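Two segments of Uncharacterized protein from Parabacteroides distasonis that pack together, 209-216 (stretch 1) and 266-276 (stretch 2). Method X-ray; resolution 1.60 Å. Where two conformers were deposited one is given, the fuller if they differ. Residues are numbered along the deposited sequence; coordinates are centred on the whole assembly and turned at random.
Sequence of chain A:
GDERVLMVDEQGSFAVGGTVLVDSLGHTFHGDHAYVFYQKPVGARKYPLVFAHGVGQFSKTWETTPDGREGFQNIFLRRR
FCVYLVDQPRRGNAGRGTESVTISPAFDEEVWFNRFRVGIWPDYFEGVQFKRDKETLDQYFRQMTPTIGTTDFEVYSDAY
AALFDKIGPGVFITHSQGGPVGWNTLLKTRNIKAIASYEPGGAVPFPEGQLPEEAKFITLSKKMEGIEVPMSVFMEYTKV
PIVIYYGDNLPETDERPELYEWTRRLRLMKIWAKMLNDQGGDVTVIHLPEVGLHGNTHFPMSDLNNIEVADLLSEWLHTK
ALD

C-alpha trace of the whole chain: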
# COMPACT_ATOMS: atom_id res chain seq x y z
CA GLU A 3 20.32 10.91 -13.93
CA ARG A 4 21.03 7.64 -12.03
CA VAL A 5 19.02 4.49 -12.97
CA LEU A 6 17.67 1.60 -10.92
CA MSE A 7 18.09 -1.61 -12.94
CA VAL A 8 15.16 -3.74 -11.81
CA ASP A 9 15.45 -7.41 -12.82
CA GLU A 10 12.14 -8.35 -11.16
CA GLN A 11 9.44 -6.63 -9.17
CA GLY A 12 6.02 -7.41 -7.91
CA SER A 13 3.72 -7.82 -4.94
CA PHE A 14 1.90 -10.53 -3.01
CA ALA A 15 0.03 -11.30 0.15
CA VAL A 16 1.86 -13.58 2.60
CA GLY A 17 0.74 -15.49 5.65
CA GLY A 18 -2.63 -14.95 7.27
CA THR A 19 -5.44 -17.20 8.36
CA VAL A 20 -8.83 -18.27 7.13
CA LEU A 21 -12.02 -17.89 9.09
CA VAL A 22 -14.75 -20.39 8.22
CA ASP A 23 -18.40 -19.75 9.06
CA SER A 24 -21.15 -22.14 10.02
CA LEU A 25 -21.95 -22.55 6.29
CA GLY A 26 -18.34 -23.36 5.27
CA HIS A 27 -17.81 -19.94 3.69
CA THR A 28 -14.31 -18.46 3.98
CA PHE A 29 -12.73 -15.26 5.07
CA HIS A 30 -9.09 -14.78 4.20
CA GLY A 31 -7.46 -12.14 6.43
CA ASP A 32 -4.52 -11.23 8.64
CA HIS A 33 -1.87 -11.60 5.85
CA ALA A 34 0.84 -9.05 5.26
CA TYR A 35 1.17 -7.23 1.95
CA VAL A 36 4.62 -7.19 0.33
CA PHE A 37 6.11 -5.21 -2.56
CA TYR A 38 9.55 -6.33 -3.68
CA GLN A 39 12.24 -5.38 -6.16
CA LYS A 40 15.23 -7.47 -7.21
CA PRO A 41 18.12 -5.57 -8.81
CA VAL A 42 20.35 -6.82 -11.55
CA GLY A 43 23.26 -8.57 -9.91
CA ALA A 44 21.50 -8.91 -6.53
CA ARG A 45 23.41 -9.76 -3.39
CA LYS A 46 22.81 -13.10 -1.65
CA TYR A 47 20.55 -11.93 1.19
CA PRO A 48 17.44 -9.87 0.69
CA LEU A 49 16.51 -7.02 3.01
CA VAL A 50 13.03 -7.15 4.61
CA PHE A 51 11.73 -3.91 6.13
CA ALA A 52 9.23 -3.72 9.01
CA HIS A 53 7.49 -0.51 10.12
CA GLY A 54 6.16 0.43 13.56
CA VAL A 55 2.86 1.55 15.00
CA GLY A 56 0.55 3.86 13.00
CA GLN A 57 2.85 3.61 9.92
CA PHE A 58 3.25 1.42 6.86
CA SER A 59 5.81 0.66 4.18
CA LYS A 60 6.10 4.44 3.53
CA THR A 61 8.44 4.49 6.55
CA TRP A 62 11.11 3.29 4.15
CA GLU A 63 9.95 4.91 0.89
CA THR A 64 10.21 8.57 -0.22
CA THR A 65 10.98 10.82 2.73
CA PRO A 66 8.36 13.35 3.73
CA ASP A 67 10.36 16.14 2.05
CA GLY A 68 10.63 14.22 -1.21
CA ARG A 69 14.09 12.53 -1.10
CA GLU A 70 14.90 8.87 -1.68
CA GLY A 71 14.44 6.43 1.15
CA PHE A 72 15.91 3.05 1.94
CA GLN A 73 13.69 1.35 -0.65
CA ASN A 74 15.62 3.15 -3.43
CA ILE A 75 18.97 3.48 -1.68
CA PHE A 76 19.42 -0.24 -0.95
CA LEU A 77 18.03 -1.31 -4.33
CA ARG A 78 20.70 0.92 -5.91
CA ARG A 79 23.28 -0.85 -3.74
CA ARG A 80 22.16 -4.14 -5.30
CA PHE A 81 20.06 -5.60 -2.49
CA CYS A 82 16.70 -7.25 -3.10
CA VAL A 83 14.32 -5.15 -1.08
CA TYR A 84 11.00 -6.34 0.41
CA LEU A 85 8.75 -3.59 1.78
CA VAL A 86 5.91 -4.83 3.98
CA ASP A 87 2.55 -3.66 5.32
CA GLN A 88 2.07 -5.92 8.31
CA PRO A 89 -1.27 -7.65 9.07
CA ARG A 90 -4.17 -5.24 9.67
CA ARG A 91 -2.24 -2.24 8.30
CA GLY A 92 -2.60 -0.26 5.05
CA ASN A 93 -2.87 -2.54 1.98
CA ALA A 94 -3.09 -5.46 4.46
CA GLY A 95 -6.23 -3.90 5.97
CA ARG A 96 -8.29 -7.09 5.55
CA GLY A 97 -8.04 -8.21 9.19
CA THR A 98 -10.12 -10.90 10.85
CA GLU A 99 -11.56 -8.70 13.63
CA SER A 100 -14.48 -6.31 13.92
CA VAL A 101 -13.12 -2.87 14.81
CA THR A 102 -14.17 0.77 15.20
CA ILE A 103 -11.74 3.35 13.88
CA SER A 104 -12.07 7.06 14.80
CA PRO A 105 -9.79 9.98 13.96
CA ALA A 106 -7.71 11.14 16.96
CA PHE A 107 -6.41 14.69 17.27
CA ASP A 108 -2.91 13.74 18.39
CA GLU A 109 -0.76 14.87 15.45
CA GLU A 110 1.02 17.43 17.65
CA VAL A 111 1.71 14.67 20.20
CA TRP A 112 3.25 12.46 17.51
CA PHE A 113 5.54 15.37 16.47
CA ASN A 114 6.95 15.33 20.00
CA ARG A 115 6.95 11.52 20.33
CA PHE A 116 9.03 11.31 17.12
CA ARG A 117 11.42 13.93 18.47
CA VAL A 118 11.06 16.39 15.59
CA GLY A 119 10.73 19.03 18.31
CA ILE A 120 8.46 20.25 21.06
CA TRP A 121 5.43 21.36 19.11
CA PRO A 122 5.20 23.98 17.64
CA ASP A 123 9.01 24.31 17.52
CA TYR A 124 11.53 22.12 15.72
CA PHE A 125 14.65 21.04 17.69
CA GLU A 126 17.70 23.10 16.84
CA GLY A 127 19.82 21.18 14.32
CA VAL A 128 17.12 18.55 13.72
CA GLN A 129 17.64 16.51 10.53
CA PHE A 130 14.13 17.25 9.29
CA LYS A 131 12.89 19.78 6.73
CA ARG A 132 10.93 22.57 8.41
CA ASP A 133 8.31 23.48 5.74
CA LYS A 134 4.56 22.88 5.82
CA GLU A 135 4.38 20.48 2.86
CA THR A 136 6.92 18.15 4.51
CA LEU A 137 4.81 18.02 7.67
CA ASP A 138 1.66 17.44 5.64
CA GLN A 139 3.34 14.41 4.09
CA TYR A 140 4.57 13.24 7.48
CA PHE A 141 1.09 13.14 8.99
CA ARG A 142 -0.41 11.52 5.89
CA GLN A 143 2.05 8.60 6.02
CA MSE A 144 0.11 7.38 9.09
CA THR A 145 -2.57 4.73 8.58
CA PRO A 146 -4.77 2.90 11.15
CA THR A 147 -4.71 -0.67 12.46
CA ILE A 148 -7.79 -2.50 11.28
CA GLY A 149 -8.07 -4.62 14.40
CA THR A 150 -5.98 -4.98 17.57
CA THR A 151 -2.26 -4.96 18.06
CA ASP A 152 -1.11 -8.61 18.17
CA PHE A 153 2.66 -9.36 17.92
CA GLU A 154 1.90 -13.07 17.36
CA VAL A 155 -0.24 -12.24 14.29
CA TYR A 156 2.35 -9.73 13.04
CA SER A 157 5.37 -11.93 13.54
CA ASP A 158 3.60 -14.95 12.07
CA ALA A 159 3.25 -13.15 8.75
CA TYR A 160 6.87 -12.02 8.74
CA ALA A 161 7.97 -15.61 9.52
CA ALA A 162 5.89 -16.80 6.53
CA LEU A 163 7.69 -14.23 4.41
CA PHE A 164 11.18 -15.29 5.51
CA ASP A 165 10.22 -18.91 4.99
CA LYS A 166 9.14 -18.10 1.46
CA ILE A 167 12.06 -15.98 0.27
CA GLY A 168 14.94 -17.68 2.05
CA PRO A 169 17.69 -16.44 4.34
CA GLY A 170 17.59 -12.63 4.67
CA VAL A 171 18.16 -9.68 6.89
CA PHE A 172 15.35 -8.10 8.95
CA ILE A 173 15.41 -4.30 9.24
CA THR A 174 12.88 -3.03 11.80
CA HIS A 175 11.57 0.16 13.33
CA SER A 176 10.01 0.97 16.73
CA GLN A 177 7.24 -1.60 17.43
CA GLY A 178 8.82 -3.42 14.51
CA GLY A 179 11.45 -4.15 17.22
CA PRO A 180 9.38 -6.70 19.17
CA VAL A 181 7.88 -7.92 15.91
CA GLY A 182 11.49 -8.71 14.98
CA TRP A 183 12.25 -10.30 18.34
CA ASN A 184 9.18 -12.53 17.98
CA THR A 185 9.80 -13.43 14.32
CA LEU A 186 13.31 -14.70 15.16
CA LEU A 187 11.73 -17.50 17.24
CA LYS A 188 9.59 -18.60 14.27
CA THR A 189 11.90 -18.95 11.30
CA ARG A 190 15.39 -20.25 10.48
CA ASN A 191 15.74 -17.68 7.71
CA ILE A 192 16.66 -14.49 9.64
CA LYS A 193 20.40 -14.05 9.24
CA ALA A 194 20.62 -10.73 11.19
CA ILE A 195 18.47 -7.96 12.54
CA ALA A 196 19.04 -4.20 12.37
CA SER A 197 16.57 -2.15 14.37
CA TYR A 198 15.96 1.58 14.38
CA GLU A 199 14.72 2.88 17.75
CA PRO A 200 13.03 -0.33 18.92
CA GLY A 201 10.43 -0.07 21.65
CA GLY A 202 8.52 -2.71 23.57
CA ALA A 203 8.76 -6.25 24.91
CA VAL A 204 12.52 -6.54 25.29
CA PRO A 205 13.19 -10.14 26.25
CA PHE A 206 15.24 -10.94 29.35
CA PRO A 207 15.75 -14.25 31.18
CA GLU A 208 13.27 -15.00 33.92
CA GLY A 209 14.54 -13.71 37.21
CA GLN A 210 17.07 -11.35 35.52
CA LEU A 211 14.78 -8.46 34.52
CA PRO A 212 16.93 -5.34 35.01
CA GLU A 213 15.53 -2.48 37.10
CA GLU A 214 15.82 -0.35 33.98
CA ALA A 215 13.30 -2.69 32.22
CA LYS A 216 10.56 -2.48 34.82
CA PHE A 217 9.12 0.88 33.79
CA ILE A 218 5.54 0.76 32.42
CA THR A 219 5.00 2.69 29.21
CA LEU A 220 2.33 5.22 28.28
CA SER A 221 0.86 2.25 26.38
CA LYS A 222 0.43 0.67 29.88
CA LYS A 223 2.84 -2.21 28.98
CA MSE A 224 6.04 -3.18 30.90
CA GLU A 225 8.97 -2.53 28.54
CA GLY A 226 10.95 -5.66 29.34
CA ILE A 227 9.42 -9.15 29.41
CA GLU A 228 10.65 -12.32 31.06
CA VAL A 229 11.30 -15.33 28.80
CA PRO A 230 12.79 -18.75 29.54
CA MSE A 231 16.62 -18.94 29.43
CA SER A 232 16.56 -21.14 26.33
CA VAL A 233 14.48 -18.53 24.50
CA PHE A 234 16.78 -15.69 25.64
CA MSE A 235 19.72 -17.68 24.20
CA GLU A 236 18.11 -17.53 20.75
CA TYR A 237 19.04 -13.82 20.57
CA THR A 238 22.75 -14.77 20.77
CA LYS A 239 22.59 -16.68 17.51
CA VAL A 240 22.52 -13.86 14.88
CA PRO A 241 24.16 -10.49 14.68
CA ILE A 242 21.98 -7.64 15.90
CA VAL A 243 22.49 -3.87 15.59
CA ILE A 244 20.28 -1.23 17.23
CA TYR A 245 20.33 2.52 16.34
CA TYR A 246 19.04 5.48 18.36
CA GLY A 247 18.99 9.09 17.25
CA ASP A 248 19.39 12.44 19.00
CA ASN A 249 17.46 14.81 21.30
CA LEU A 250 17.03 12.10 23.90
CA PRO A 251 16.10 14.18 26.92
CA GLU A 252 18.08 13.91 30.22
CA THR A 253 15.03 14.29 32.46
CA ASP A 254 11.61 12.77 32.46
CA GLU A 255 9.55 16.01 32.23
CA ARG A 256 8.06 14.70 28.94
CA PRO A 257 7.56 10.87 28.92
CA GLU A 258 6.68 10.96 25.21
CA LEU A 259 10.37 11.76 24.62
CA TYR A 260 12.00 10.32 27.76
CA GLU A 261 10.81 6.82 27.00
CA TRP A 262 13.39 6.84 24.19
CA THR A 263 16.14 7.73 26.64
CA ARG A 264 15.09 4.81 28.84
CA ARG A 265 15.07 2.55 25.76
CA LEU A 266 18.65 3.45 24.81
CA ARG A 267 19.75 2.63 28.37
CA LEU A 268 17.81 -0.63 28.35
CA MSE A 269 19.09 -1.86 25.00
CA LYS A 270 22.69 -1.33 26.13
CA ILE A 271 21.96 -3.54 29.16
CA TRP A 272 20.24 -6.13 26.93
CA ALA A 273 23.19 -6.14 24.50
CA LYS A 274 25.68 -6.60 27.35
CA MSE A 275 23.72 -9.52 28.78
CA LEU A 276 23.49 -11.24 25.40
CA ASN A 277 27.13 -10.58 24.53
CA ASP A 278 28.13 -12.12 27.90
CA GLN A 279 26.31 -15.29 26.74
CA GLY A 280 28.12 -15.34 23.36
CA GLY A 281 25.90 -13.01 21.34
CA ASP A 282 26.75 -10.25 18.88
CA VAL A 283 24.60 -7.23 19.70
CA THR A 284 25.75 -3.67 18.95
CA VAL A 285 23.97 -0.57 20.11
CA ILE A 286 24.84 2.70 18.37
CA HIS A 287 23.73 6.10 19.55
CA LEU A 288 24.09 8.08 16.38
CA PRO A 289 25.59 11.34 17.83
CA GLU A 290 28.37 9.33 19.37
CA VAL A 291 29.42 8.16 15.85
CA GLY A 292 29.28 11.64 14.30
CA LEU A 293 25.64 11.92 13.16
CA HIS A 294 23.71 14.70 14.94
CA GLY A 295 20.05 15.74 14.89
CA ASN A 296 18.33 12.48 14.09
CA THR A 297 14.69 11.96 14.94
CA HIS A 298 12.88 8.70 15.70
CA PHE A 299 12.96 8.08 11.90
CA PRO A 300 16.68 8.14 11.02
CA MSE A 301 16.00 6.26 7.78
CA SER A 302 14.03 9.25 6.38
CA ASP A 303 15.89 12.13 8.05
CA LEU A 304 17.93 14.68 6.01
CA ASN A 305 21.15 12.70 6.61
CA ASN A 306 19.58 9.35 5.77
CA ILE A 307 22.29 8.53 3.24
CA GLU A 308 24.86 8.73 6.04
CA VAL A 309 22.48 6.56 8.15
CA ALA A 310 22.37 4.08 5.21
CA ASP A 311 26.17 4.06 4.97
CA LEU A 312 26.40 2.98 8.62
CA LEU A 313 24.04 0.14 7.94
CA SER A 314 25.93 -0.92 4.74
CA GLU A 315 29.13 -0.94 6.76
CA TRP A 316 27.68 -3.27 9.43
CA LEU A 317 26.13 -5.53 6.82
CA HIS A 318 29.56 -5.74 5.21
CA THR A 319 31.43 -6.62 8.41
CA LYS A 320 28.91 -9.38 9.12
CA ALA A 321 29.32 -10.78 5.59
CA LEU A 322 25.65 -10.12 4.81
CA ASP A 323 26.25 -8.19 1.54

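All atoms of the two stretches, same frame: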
# COMPACT_ATOMS: atom_id res chain seq x y z
N GLY A 209 13.78 -13.95 36.01
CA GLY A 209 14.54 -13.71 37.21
C GLY A 209 15.70 -12.72 37.06
O GLY A 209 16.33 -12.40 38.06
N GLN A 210 15.95 -12.24 35.84
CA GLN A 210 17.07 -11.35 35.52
C GLN A 210 16.59 -10.06 34.88
O GLN A 210 17.35 -9.42 34.19
CB GLN A 210 18.02 -12.03 34.52
CG GLN A 210 18.56 -13.36 34.98
CD GLN A 210 19.38 -13.22 36.23
OE1 GLN A 210 20.20 -12.30 36.33
NE2 GLN A 210 19.17 -14.10 37.18
N LEU A 211 15.31 -9.70 35.06
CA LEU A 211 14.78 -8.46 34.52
C LEU A 211 15.48 -7.25 35.18
O LEU A 211 15.39 -7.06 36.41
CB LEU A 211 13.28 -8.38 34.79
CG LEU A 211 12.36 -7.52 33.95
CD1 LEU A 211 12.47 -7.80 32.46
CD2 LEU A 211 10.92 -7.75 34.41
N PRO A 212 16.22 -6.46 34.38
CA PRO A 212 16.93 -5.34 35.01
C PRO A 212 15.98 -4.26 35.50
O PRO A 212 14.89 -4.09 34.95
CB PRO A 212 17.83 -4.79 33.88
CG PRO A 212 17.31 -5.39 32.62
CD PRO A 212 16.39 -6.52 32.93
N GLU A 213 16.39 -3.53 36.54
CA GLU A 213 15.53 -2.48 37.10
C GLU A 213 15.11 -1.54 36.00
O GLU A 213 13.94 -1.16 35.90
CB GLU A 213 16.24 -1.70 38.22
CG GLU A 213 16.28 -2.43 39.55
CD GLU A 213 14.88 -2.78 40.04
OE1 GLU A 213 14.06 -1.85 40.17
OE2 GLU A 213 14.61 -3.98 40.27
N GLU A 214 16.05 -1.24 35.12
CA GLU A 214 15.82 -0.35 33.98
C GLU A 214 14.77 -0.85 32.95
O GLU A 214 14.39 -0.11 32.04
CB GLU A 214 17.16 -0.06 33.28
CG GLU A 214 18.16 0.67 34.17
CD GLU A 214 19.13 -0.25 34.92
OE1 GLU A 214 18.82 -1.44 35.18
OE2 GLU A 214 20.23 0.24 35.25
N ALA A 215 14.32 -2.10 33.10
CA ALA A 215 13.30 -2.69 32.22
C ALA A 215 11.89 -2.66 32.80
O ALA A 215 10.91 -3.03 32.12
CB ALA A 215 13.67 -4.15 31.94
N LYS A 216 11.80 -2.31 34.08
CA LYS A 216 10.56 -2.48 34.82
C LYS A 216 9.62 -1.29 34.70
O LYS A 216 8.53 -1.32 35.28
CB LYS A 216 10.88 -2.78 36.29
CG LYS A 216 11.50 -4.16 36.50
CD LYS A 216 11.57 -4.56 37.97
CE LYS A 216 11.98 -6.02 38.14
NZ LYS A 216 13.25 -6.19 38.89
N LEU A 266 17.23 3.51 25.11
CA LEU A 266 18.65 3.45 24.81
C LEU A 266 19.38 2.75 25.94
O LEU A 266 20.13 1.80 25.70
CB LEU A 266 19.23 4.85 24.55
CG LEU A 266 20.74 4.89 24.33
CD1 LEU A 266 21.17 3.95 23.23
CD2 LEU A 266 21.23 6.32 24.08
N ARG A 267 19.12 3.18 27.18
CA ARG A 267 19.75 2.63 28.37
C ARG A 267 19.48 1.12 28.46
O ARG A 267 20.37 0.33 28.71
CB ARG A 267 19.21 3.36 29.62
CG ARG A 267 19.80 2.95 30.96
CD ARG A 267 18.95 3.48 32.13
NE ARG A 267 18.34 4.77 31.84
CZ ARG A 267 17.30 5.27 32.50
NH1 ARG A 267 16.75 4.60 33.49
NH2 ARG A 267 16.82 6.46 32.17
N LEU A 268 18.24 0.76 28.24
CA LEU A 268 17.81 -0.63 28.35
C LEU A 268 18.44 -1.52 27.31
O LEU A 268 18.86 -2.62 27.62
CB LEU A 268 16.32 -0.73 28.24
CG LEU A 268 15.73 -2.12 28.36
CD1 LEU A 268 16.17 -2.80 29.63
CD2 LEU A 268 14.22 -2.02 28.24
N MSE A 269 18.51 -1.04 26.07
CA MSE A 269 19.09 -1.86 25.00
C MSE A 269 20.59 -2.08 25.21
O MSE A 269 21.12 -3.16 24.88
CB MSE A 269 18.82 -1.30 23.63
CG MSE A 269 17.39 -1.11 23.25
SE MSE A 269 16.26 -2.59 23.83
CE MSE A 269 16.53 -3.79 22.34
N LYS A 270 21.29 -1.10 25.79
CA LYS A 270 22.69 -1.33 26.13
C LYS A 270 22.85 -2.43 27.18
O LYS A 270 23.79 -3.22 27.11
CB LYS A 270 23.38 -0.03 26.58
CG LYS A 270 23.50 0.94 25.41
CD LYS A 270 24.53 2.01 25.63
CE LYS A 270 23.95 3.13 26.41
NZ LYS A 270 24.97 4.22 26.51
N ILE A 271 21.93 -2.50 28.14
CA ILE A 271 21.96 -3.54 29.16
C ILE A 271 21.67 -4.90 28.52
O ILE A 271 22.41 -5.86 28.75
CB ILE A 271 20.96 -3.25 30.28
CG1 ILE A 271 21.44 -2.00 31.05
CG2 ILE A 271 20.81 -4.46 31.18
CD1 ILE A 271 20.39 -1.41 32.00
N TRP A 272 20.63 -4.93 27.70
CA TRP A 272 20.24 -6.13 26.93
C TRP A 272 21.38 -6.67 26.06
O TRP A 272 21.70 -7.86 26.13
CB TRP A 272 19.05 -5.78 26.04
CG TRP A 272 18.35 -6.93 25.36
CD1 TRP A 272 17.61 -7.90 25.96
CD2 TRP A 272 18.24 -7.15 23.95
NE1 TRP A 272 17.06 -8.74 25.01
CE2 TRP A 272 17.43 -8.30 23.77
CE3 TRP A 272 18.74 -6.50 22.82
CZ2 TRP A 272 17.14 -8.80 22.53
CZ3 TRP A 272 18.45 -7.02 21.58
CH2 TRP A 272 17.65 -8.15 21.44
N ALA A 273 22.06 -5.77 25.35
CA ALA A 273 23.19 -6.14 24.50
C ALA A 273 24.31 -6.75 25.35
O ALA A 273 24.88 -7.77 25.00
CB ALA A 273 23.73 -4.94 23.72
N LYS A 274 24.63 -6.11 26.46
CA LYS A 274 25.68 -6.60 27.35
C LYS A 274 25.36 -8.03 27.83
O LYS A 274 26.20 -8.93 27.79
CB LYS A 274 25.88 -5.61 28.51
CG LYS A 274 26.83 -6.08 29.60
CD LYS A 274 28.18 -6.45 29.05
CE LYS A 274 29.21 -6.51 30.18
NZ LYS A 274 30.44 -7.18 29.69
N MSE A 275 24.11 -8.25 28.26
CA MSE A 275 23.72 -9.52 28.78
C MSE A 275 23.79 -10.58 27.72
O MSE A 275 24.25 -11.68 27.99
CB MSE A 275 22.31 -9.44 29.35
CG MSE A 275 22.41 -8.68 30.67
SE MSE A 275 20.60 -8.51 31.42
CE MSE A 275 20.19 -10.44 31.37
N LEU A 276 23.37 -10.26 26.50
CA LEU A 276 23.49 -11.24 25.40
C LEU A 276 24.94 -11.49 24.99
O LEU A 276 25.36 -12.63 24.75
CB LEU A 276 22.66 -10.81 24.20
CG LEU A 276 21.15 -10.99 24.37
CD1 LEU A 276 20.36 -10.21 23.32
CD2 LEU A 276 20.78 -12.47 24.35

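No hydrogen bond or salt bridge joins the two stretches, although Glu-214 and Arg-267 lie side by side; the contact rests largely on van der Waals packing that buries 346 Å², both sides summed. Glu-214, which has the largest covered area in the contact, meets Arg-267 through the aliphatic parts of both chains, its CG 3.6 Å from Arg-267 CD and near the plane of the guanidinium, at its edge. The carboxylate of Glu-214 instead lies over Ile-271, with CD 3.4 Å from Ile-271 CD1.

Stretch 2 is helical throughout, and Arg-267, Leu-268, Ile-271 and Met-275 recur at the three- and four-residue spacing that places them along one side of the helix. Pro-212 presents its compact ring to two of them: CG is 3.9 Å from Ile-271 CG2 and 4.1 Å from Leu-268 CD1. Leu-268 starts sideways, but its t,p rotamer brings CD1 to 3.7 Å from Ala-215 CB, where the small methyl allows close approach; both residues are buried. At the far end, Met-275, a selenomethionine, extends CE to 4.1 Å from CB of the exposed Gln-210.

Stretch 1 is braced internally. Ala-215 N donates a backbone hydrogen bond to Pro-212 O (2.8 Å), closing the 3-10 turn at 213-215, while Lys-216 NZ forms a salt bridge with Glu-213 OE2 (2.9 Å); neither residue of this pair contacts the helix.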